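KLLA0B12012p (Kluyveromyces lactis, PDB 6Y3P) is Pby1, a direct partner of the mRNA decapping enzyme Dcp2; its C-terminal ATP-grasp domain, the part described here, probably binds ATP and a metal ion. Local coordinates at residues 8-13 and 33-38; 231-236 and 295-300; 303-308 and 393-398. One frame throughout, in Å; residues are numbered along the deposited sequence.

Interaction 1 stands apart: its centre lies 29 Å or more from those of the other two, in the N-terminal parallel sheet, where two neighbouring strands share backbone hydrogen bonds and one edge carries a sulfate. Interactions 2 and 3 are buried, 14 Å apart between centres, and both press helix 290-313 against the antiparallel sheet containing the neighbouring strands 228-239 and 391-396. They meet through Val-231, whose CG2 lies 3.6 Å from Val-304 CG1. Main-chain bonding therefore dominates the partly buried interaction 1, whereas side chains carry the other two: a sulfur-aliphatic cluster beside charged groups in interaction 2, aliphatic branches, a phenylalanine CB and one weak hydroxyl bond in interaction 3.

Interaction 1 (8-13 and 33-38); sequences AQIVLT and PNVPVS. With SO4 (sulfate ion), chain E.
Strand 8-12 and segment 33-38 draw together ladder-fashion from residue 10 onward, where two parallel bridges pair Ile-10 with Val-37 and Val-11 with Ser-38. Ile-10 is held through both its N-H and its C=O: its N donates to Pro-36 O at 3.0 Å, and its O accepts from Ser-38 N at 2.7 Å. Leu-12 N then reaches Ser-38 O, also 2.7 Å away, with a nearly straight N-H...O angle of 168°.

The tight part lies beside Ile-10. Its CG1 sits beside the backbone N (chi1 -74°), which sends CD1 toward Val-35, and the two side chains cross at about a right angle with CD1 3.6 Å from Val-35 CG1. The other Val-35 branch, CG2, rests 3.6 Å from Ala-8 CB; the two point toward each other between chains that diverge at this end, and a residue larger than alanine would crowd Val-35. Phe-379 packs against Ala-8, Ile-10 and Val-35 alike.

Strand 8-12, helix 21-31 and strand 37-38 form a beta-alpha-beta unit at one margin of the parallel sheet, and the helix lies over the Ile-10 face, with Phe-28 on Ile-10 and Leu-24 on Leu-12. An alanine at Ile-10 would probably loosen this layer, with the CD1 contact to Val-35 lost and the packing on Phe-28 and Phe-379 much reduced.

Toward the outside the fit slackens. Val-37 CG2 comes only within 4.1 Å of Ile-10 CG2, and Pro-36, exposed and lacking an N-H, suits the loop leading into the edge strand, where its O alone is used in the ladder. On the Val-11 face, Ser-38 OG stands anti to its backbone N, 2.9 Å from O2 of a sulfate ion, probably acquired from the crystallisation liquor. Ser-40 O is a second acceptor beside this hydroxyl, and Arg-39 N also binds the sulfate.

Interaction 2 (231-236 and 295-300); sequences VYDRML and EIRTQI
Where strand 228-239 is interrupted, its main chain passes helix 290-313 with Asp-233 CA 7.3 Å from Arg-297 CA and Val-231 CA, farther back, 8.4 Å from Ile-300 CA, too far apart for the backbones to bond. Side chains bridge the gap. Met-235 and Ile-300 reach toward each other tip to tip, SD lying 3.6 Å from Ile-300 CD1. The methionine chain is extended beyond CG, so CE arrives between two helix residues, 3.8 Å from both Ile-300 CG2 and Arg-297 CG. A long, unbranched, polarisable side chain suits this spot, having to span from this segment to the helix in a buried setting lined also by Ile-217 and Cys-219. Val-231 CG1 adds a looser touch, 4.2 Å from Ile-300 CG2.

Asp-233 lies against the aliphatic part of Arg-297, away from the charge. Asp-233 OD1 is 3.9 Å from Arg-297 CG, while the carboxylate and guanidinium planes stand 52° apart and no salt bridge joins them. Each polar end is held elsewhere: OD1 bonds to His-301 NE2, and the guanidinium reaches Asp-283 through NH2 and Glu-294 through NH1. With two acidic partners and a third carboxylate nearby, the buried arginine is likely to keep its positive charge, and Asp-233 would probably favour a protonated His-301.

Interaction 3 (303-308 and 393-398); sequences AVSELF and EVLKLK
Glu-306 OE1 is the best-held polar atom here, gripped by two hydrogen bonds, one with Tyr-93 OH and one with Ser-100 OG; they satisfy this oxygen of a buried carboxylate whose CB points away from strand 391-396. The side facing the strand is far less polar. Its one cross-contact hydrogen bond is weak, running from Ser-305 OG to Val-394 O over 3.3 Å. With chi1 at 174° the hydroxyl stands anti to the backbone N, and serine is small enough for its CA to come within 5.4 Å of Leu-395 CA.

Helix 303-308 runs nearly parallel to strand 393-396, the axes 18° apart and 7.4 Å distant at their closest. Both Val-394 and Leu-395 point toward the helix, unusual for consecutive strand residues. Both also bond through the backbone to Val-229, and psi of -16° at Val-394 fits a classic beta bulge. In this way the sheet, part of the ATP-grasp core, offers the helix two adjacent side chains.

Val-394 turns CG2 into the crowded position between its backbone N and carbonyl carbon, 3.8 Å from Val-304 CG1, the two valines crossing at about a right angle. Leu-395 splits its branches, CD1 lying beside Ser-305 OG and CD2 meeting Phe-308 at CB, 3.7 Å away. The phenylalanine ring itself leads off to Val-221 and Val-229, with Phe-319 edge-to-face against it.

Interaction 1 (8-13 and 33-38)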
loop_
_atom_site.group_PDB
_atom_site.type_symbol
_atom_site.label_atom_id
_atom_site.label_comp_id
_atom_site.label_asym_id
_atom_site.label_seq_id
_atom_site.Cartn_x
_atom_site.Cartn_y
_atom_site.Cartn_z
ATOM N N ALA A 8 -2.685 -32.857 6.386
ATOM C CA ALA A 8 -2.629 -31.424 6.586
ATOM C C ALA A 8 -1.721 -31.022 7.755
ATOM O O ALA A 8 -1.585 -31.768 8.733
ATOM C CB ALA A 8 -4.033 -30.916 6.812
ATOM N N GLN A 9 -1.113 -29.822 7.638
ATOM C CA GLN A 9 -0.176 -29.235 8.594
ATOM C C GLN A 9 -0.155 -27.696 8.450
ATOM O O GLN A 9 -0.242 -27.197 7.333
ATOM C CB GLN A 9 1.205 -29.835 8.307
ATOM C CG GLN A 9 2.318 -29.434 9.242
ATOM C CD GLN A 9 3.527 -30.272 8.939
ATOM O OE1 GLN A 9 3.993 -30.359 7.789
ATOM N NE2 GLN A 9 4.039 -30.931 9.970
ATOM N N ILE A 10 -0.071 -26.958 9.585
ATOM C CA ILE A 10 0.009 -25.492 9.661
ATOM C C ILE A 10 1.261 -25.152 10.471
ATOM O O ILE A 10 1.379 -25.606 11.600
ATOM C CB ILE A 10 -1.284 -24.815 10.237
ATOM C CG1 ILE A 10 -2.437 -24.820 9.214
ATOM C CG2 ILE A 10 -1.014 -23.355 10.690
ATOM C CD1 ILE A 10 -3.858 -24.692 9.831
ATOM N N VAL A 11 2.173 -24.334 9.902
ATOM C CA VAL A 11 3.436 -23.903 10.521
ATOM C C VAL A 11 3.382 -22.384 10.776
ATOM O O VAL A 11 3.246 -21.604 9.835
ATOM C CB VAL A 11 4.688 -24.301 9.671
ATOM C CG1 VAL A 11 5.981 -23.894 10.363
ATOM C CG2 VAL A 11 4.706 -25.790 9.334
ATOM N N LEU A 12 3.487 -21.974 12.040
ATOM C CA LEU A 12 3.446 -20.569 12.465
ATOM C C LEU A 12 4.782 -20.226 13.114
ATOM O O LEU A 12 4.957 -20.479 14.297
ATOM C CB LEU A 12 2.271 -20.367 13.443
ATOM C CG LEU A 12 1.881 -18.933 13.866
ATOM C CD1 LEU A 12 1.589 -18.032 12.654
ATOM C CD2 LEU A 12 0.661 -18.969 14.792
ATOM N N THR A 13 5.729 -19.701 12.318
ATOM C CA THR A 13 7.111 -19.373 12.729
ATOM C C THR A 13 7.276 -17.939 13.255
ATOM O O THR A 13 8.385 -17.520 13.605
ATOM C CB THR A 13 8.109 -19.675 11.600
ATOM O OG1 THR A 13 7.801 -18.867 10.464
ATOM C CG2 THR A 13 8.133 -21.148 11.228
ATOM N N PRO A 33 -9.894 -26.781 12.854
ATOM C CA PRO A 33 -9.623 -27.535 14.097
ATOM C C PRO A 33 -8.890 -28.869 13.921
ATOM O O PRO A 33 -8.197 -29.298 14.843
ATOM C CB PRO A 33 -11.018 -27.723 14.712
ATOM C CG PRO A 33 -11.959 -27.645 13.560
ATOM C CD PRO A 33 -11.351 -26.640 12.627
ATOM N N ASN A 34 -9.026 -29.500 12.741
ATOM C CA ASN A 34 -8.422 -30.800 12.426
ATOM C C ASN A 34 -6.984 -30.711 11.898
ATOM O O ASN A 34 -6.331 -31.747 11.721
ATOM C CB ASN A 34 -9.316 -31.605 11.476
ATOM C CG ASN A 34 -10.608 -32.035 12.123
ATOM O OD1 ASN A 34 -10.622 -32.768 13.114
ATOM N ND2 ASN A 34 -11.721 -31.570 11.593
ATOM N N VAL A 35 -6.481 -29.481 11.692
ATOM C CA VAL A 35 -5.120 -29.275 11.203
ATOM C C VAL A 35 -4.174 -28.857 12.351
ATOM O O VAL A 35 -4.395 -27.809 12.963
ATOM C CB VAL A 35 -5.049 -28.332 9.989
ATOM C CG1 VAL A 35 -3.634 -28.259 9.449
ATOM C CG2 VAL A 35 -6.028 -28.764 8.897
ATOM N N PRO A 36 -3.126 -29.656 12.663
ATOM C CA PRO A 36 -2.225 -29.268 13.771
ATOM C C PRO A 36 -1.343 -28.042 13.485
ATOM O O PRO A 36 -0.877 -27.865 12.367
ATOM C CB PRO A 36 -1.408 -30.539 14.027
ATOM C CG PRO A 36 -1.423 -31.265 12.716
ATOM C CD PRO A 36 -2.733 -30.945 12.055
ATOM N N VAL A 37 -1.152 -27.179 14.494
ATOM C CA VAL A 37 -0.304 -25.978 14.400
ATOM C C VAL A 37 1.097 -26.281 14.985
ATOM O O VAL A 37 1.216 -26.779 16.108
ATOM C CB VAL A 37 -0.962 -24.726 15.033
ATOM C CG1 VAL A 37 -0.051 -23.505 14.944
ATOM C CG2 VAL A 37 -2.308 -24.431 14.386
ATOM N N SER A 38 2.140 -26.029 14.194
ATOM C CA SER A 38 3.542 -26.231 14.558
ATOM C C SER A 38 4.257 -24.881 14.466
ATOM O O SER A 38 3.868 -24.047 13.654
ATOM C CB SER A 38 4.196 -27.220 13.607
ATOM O OG SER A 38 5.556 -27.417 13.954
HETATM S S SO4 E . 5.890 -26.915 18.005
HETATM O O1 SO4 E . 4.822 -25.956 17.739
HETATM O O2 SO4 E . 6.301 -27.573 16.760
HETATM O O3 SO4 E . 7.069 -26.223 18.558
HETATM O O4 SO4 E . 5.347 -27.897 18.958
#

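Interaction 2 (231-236 and 295-300)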
loop_
_atom_site.group_PDB
_atom_site.type_symbol
_atom_site.label_atom_id
_atom_site.label_comp_id
_atom_site.label_asym_id
_atom_site.label_seq_id
_atom_site.Cartn_x
_atom_site.Cartn_y
_atom_site.Cartn_z
ATOM N N VAL A 231 -10.618 -7.057 -0.326
ATOM C CA VAL A 231 -10.400 -5.814 0.399
ATOM C C VAL A 231 -11.130 -5.934 1.737
ATOM O O VAL A 231 -12.284 -6.352 1.796
ATOM C CB VAL A 231 -10.843 -4.586 -0.428
ATOM C CG1 VAL A 231 -10.828 -3.314 0.405
ATOM C CG2 VAL A 231 -9.981 -4.418 -1.676
ATOM N N TYR A 232 -10.422 -5.625 2.812
ATOM C CA TYR A 232 -10.946 -5.604 4.170
ATOM C C TYR A 232 -11.560 -4.199 4.408
ATOM O O TYR A 232 -10.841 -3.193 4.384
ATOM C CB TYR A 232 -9.825 -5.928 5.179
ATOM C CG TYR A 232 -10.338 -6.097 6.589
ATOM C CD1 TYR A 232 -11.468 -6.876 6.856
ATOM C CD2 TYR A 232 -9.693 -5.498 7.659
ATOM C CE1 TYR A 232 -11.958 -7.021 8.154
ATOM C CE2 TYR A 232 -10.167 -5.645 8.964
ATOM C CZ TYR A 232 -11.299 -6.410 9.204
ATOM O OH TYR A 232 -11.747 -6.572 10.486
ATOM N N ASP A 233 -12.892 -4.145 4.574
ATOM C CA ASP A 233 -13.661 -2.901 4.718
ATOM C C ASP A 233 -13.531 -2.184 6.063
ATOM O O ASP A 233 -14.043 -1.081 6.181
ATOM C CB ASP A 233 -15.151 -3.112 4.382
ATOM C CG ASP A 233 -15.444 -2.950 2.899
ATOM O OD1 ASP A 233 -14.506 -2.594 2.141
ATOM O OD2 ASP A 233 -16.606 -3.178 2.496
ATOM N N ARG A 234 -12.863 -2.781 7.051
ATOM C CA ARG A 234 -12.629 -2.120 8.330
ATOM C C ARG A 234 -11.233 -1.517 8.188
ATOM O O ARG A 234 -10.225 -2.204 8.374
ATOM C CB ARG A 234 -12.735 -3.113 9.489
ATOM C CG ARG A 234 -14.138 -3.764 9.603
ATOM C CD ARG A 234 -14.327 -4.515 10.924
ATOM N NE ARG A 234 -14.192 -3.623 12.080
ATOM C CZ ARG A 234 -14.014 -4.025 13.331
ATOM N NH1 ARG A 234 -13.974 -5.321 13.619
ATOM N NH2 ARG A 234 -13.891 -3.134 14.309
ATOM N N MET A 235 -11.182 -0.279 7.694
ATOM C CA MET A 235 -9.932 0.402 7.400
ATOM C C MET A 235 -9.464 1.341 8.529
ATOM O O MET A 235 -10.195 1.594 9.487
ATOM C CB MET A 235 -10.001 1.116 6.045
ATOM C CG MET A 235 -10.900 0.443 5.036
ATOM S SD MET A 235 -10.808 1.322 3.464
ATOM C CE MET A 235 -11.758 0.199 2.408
ATOM N N LEU A 236 -8.218 1.793 8.445
ATOM C CA LEU A 236 -7.618 2.629 9.478
ATOM C C LEU A 236 -7.344 4.007 8.946
ATOM O O LEU A 236 -6.953 4.169 7.785
ATOM C CB LEU A 236 -6.269 2.022 9.930
ATOM C CG LEU A 236 -6.244 0.833 10.908
ATOM C CD1 LEU A 236 -6.952 -0.368 10.350
ATOM C CD2 LEU A 236 -4.833 0.407 11.183
ATOM N N GLU A 295 -18.594 6.046 -0.675
ATOM C CA GLU A 295 -17.989 6.475 -1.936
ATOM C C GLU A 295 -16.467 6.267 -1.854
ATOM O O GLU A 295 -15.849 5.878 -2.852
ATOM C CB GLU A 295 -18.290 7.959 -2.187
ATOM C CG GLU A 295 -19.623 8.246 -2.854
ATOM C CD GLU A 295 -20.110 9.687 -2.794
ATOM O OE1 GLU A 295 -19.272 10.603 -2.617
ATOM O OE2 GLU A 295 -21.338 9.901 -2.940
ATOM N N ILE A 296 -15.863 6.510 -0.661
ATOM C CA ILE A 296 -14.436 6.287 -0.454
ATOM C C ILE A 296 -14.151 4.749 -0.550
ATOM O O ILE A 296 -13.128 4.324 -1.103
ATOM C CB ILE A 296 -13.993 6.942 0.890
ATOM C CG1 ILE A 296 -13.840 8.473 0.718
ATOM C CG2 ILE A 296 -12.704 6.325 1.455
ATOM C CD1 ILE A 296 -13.811 9.346 2.127
ATOM N N ARG A 297 -15.077 3.931 -0.032
ATOM C CA ARG A 297 -14.926 2.477 -0.074
ATOM C C ARG A 297 -15.049 1.997 -1.530
ATOM O O ARG A 297 -14.240 1.203 -1.978
ATOM C CB ARG A 297 -15.995 1.814 0.800
ATOM C CG ARG A 297 -15.448 1.198 2.067
ATOM C CD ARG A 297 -16.555 0.927 3.057
ATOM N NE ARG A 297 -16.226 1.594 4.310
ATOM C CZ ARG A 297 -17.057 2.357 5.009
ATOM N NH1 ARG A 297 -18.314 2.528 4.606
ATOM N NH2 ARG A 297 -16.645 2.944 6.125
ATOM N N THR A 298 -16.044 2.510 -2.260
ATOM C CA THR A 298 -16.289 2.200 -3.670
ATOM C C THR A 298 -15.039 2.525 -4.488
ATOM O O THR A 298 -14.516 1.621 -5.137
ATOM C CB THR A 298 -17.581 2.874 -4.096
ATOM O OG1 THR A 298 -18.588 2.307 -3.252
ATOM C CG2 THR A 298 -17.934 2.635 -5.582
ATOM N N GLN A 299 -14.497 3.757 -4.358
ATOM C CA GLN A 299 -13.224 4.157 -5.010
ATOM C C GLN A 299 -12.075 3.230 -4.650
ATOM O O GLN A 299 -11.295 2.868 -5.532
ATOM C CB GLN A 299 -12.796 5.572 -4.611
ATOM C CG GLN A 299 -13.738 6.681 -5.031
ATOM C CD GLN A 299 -13.274 7.983 -4.434
ATOM O OE1 GLN A 299 -12.246 8.543 -4.845
ATOM N NE2 GLN A 299 -14.015 8.481 -3.433
ATOM N N ILE A 300 -11.967 2.830 -3.369
ATOM C CA ILE A 300 -10.879 1.939 -2.924
ATOM C C ILE A 300 -10.962 0.562 -3.627
ATOM O O ILE A 300 -9.955 0.059 -4.139
ATOM C CB ILE A 300 -10.794 1.855 -1.370
ATOM C CG1 ILE A 300 -10.112 3.134 -0.831
ATOM C CG2 ILE A 300 -10.029 0.586 -0.913
ATOM C CD1 ILE A 300 -10.311 3.489 0.672
#

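Interaction 3 (303-308 and 393-398)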
loop_
_atom_site.group_PDB
_atom_site.type_symbol
_atom_site.label_atom_id
_atom_site.label_comp_id
_atom_site.label_asym_id
_atom_site.label_seq_id
_atom_site.Cartn_x
_atom_site.Cartn_y
_atom_site.Cartn_z
ATOM N N ALA A 303 -10.005 0.928 -7.310
ATOM C CA ALA A 303 -8.573 1.185 -7.466
ATOM C C ALA A 303 -7.710 -0.066 -7.252
ATOM O O ALA A 303 -6.765 -0.301 -8.023
ATOM C CB ALA A 303 -8.135 2.321 -6.559
ATOM N N VAL A 304 -8.071 -0.884 -6.230
ATOM C CA VAL A 304 -7.423 -2.154 -5.898
ATOM C C VAL A 304 -7.593 -3.163 -7.081
ATOM O O VAL A 304 -6.620 -3.761 -7.524
ATOM C CB VAL A 304 -7.957 -2.723 -4.540
ATOM C CG1 VAL A 304 -7.567 -4.177 -4.372
ATOM C CG2 VAL A 304 -7.454 -1.903 -3.340
ATOM N N SER A 305 -8.833 -3.326 -7.573
ATOM C CA SER A 305 -9.236 -4.213 -8.683
ATOM C C SER A 305 -8.464 -3.866 -9.967
ATOM O O SER A 305 -7.905 -4.744 -10.611
ATOM C CB SER A 305 -10.743 -4.090 -8.919
ATOM O OG SER A 305 -11.138 -4.817 -10.068
ATOM N N GLU A 306 -8.428 -2.568 -10.307
ATOM C CA GLU A 306 -7.739 -1.996 -11.465
ATOM C C GLU A 306 -6.243 -2.207 -11.352
ATOM O O GLU A 306 -5.613 -2.595 -12.340
ATOM C CB GLU A 306 -8.072 -0.498 -11.582
ATOM C CG GLU A 306 -9.477 -0.208 -12.080
ATOM C CD GLU A 306 -9.738 -0.766 -13.463
ATOM O OE1 GLU A 306 -9.064 -0.300 -14.409
ATOM O OE2 GLU A 306 -10.521 -1.739 -13.583
ATOM N N LEU A 307 -5.679 -2.022 -10.144
ATOM C CA LEU A 307 -4.244 -2.228 -9.912
ATOM C C LEU A 307 -3.831 -3.663 -10.130
ATOM O O LEU A 307 -2.810 -3.913 -10.770
ATOM C CB LEU A 307 -3.785 -1.701 -8.539
ATOM C CG LEU A 307 -2.283 -1.803 -8.224
ATOM C CD1 LEU A 307 -1.429 -1.193 -9.357
ATOM C CD2 LEU A 307 -1.961 -1.115 -6.954
ATOM N N PHE A 308 -4.611 -4.607 -9.626
ATOM C CA PHE A 308 -4.286 -6.008 -9.836
ATOM C C PHE A 308 -4.457 -6.412 -11.311
ATOM O O PHE A 308 -3.648 -7.189 -11.812
ATOM C CB PHE A 308 -5.030 -6.915 -8.840
ATOM C CG PHE A 308 -4.256 -6.932 -7.538
ATOM C CD1 PHE A 308 -3.026 -7.582 -7.448
ATOM C CD2 PHE A 308 -4.704 -6.211 -6.437
ATOM C CE1 PHE A 308 -2.267 -7.515 -6.284
ATOM C CE2 PHE A 308 -3.942 -6.147 -5.268
ATOM C CZ PHE A 308 -2.729 -6.795 -5.199
ATOM N N GLU A 393 -14.637 -9.569 -2.048
ATOM C CA GLU A 393 -13.932 -9.985 -3.251
ATOM C C GLU A 393 -14.142 -8.931 -4.333
ATOM O O GLU A 393 -15.270 -8.767 -4.805
ATOM C CB GLU A 393 -14.408 -11.340 -3.726
ATOM C CG GLU A 393 -13.415 -11.972 -4.678
ATOM C CD GLU A 393 -14.033 -13.092 -5.475
ATOM O OE1 GLU A 393 -14.556 -12.815 -6.576
ATOM O OE2 GLU A 393 -14.082 -14.226 -4.953
ATOM N N VAL A 394 -13.052 -8.217 -4.714
ATOM C CA VAL A 394 -13.090 -7.101 -5.664
ATOM C C VAL A 394 -12.565 -7.483 -7.050
ATOM O O VAL A 394 -12.788 -6.756 -8.021
ATOM C CB VAL A 394 -12.385 -5.835 -5.097
ATOM C CG1 VAL A 394 -13.032 -5.388 -3.800
ATOM C CG2 VAL A 394 -10.880 -6.061 -4.897
ATOM N N LEU A 395 -11.857 -8.606 -7.139
ATOM C CA LEU A 395 -11.336 -9.131 -8.403
ATOM C C LEU A 395 -11.148 -10.604 -8.285
ATOM O O LEU A 395 -10.699 -11.082 -7.241
ATOM C CB LEU A 395 -9.999 -8.476 -8.808
ATOM C CG LEU A 395 -9.450 -8.843 -10.201
ATOM C CD1 LEU A 395 -10.284 -8.197 -11.335
ATOM C CD2 LEU A 395 -7.972 -8.498 -10.329
ATOM N N LYS A 396 -11.472 -11.321 -9.364
ATOM C CA LYS A 396 -11.245 -12.750 -9.490
ATOM C C LYS A 396 -10.761 -13.028 -10.893
ATOM O O LYS A 396 -11.453 -12.692 -11.860
ATOM C CB LYS A 396 -12.511 -13.554 -9.179
ATOM C CG LYS A 396 -12.260 -15.048 -8.958
ATOM C CD LYS A 396 -13.377 -15.940 -9.552
ATOM C CE LYS A 396 -14.695 -15.940 -8.805
ATOM N NZ LYS A 396 -14.597 -16.571 -7.460
ATOM N N LEU A 397 -9.562 -13.609 -11.015
ATOM C CA LEU A 397 -9.011 -14.030 -12.304
ATOM C C LEU A 397 -8.935 -15.546 -12.339
ATOM O O LEU A 397 -8.515 -16.163 -11.351
ATOM C CB LEU A 397 -7.612 -13.446 -12.559
ATOM C CG LEU A 397 -7.480 -11.920 -12.602
ATOM C CD1 LEU A 397 -6.026 -11.528 -12.641
ATOM C CD2 LEU A 397 -8.200 -11.318 -13.804
ATOM N N LYS A 398 -9.324 -16.149 -13.481
ATOM C CA LYS A 398 -9.256 -17.597 -13.685
ATOM C C LYS A 398 -7.952 -17.933 -14.397
ATOM O O LYS A 398 -7.898 -17.831 -15.631
ATOM C CB LYS A 398 -10.473 -18.125 -14.486
ATOM C CG LYS A 398 -11.717 -18.336 -13.638
ATOM C CD LYS A 398 -12.996 -18.058 -14.418
ATOM C CE LYS A 398 -14.181 -17.773 -13.516
ATOM N NZ LYS A 398 -14.109 -16.420 -12.888
#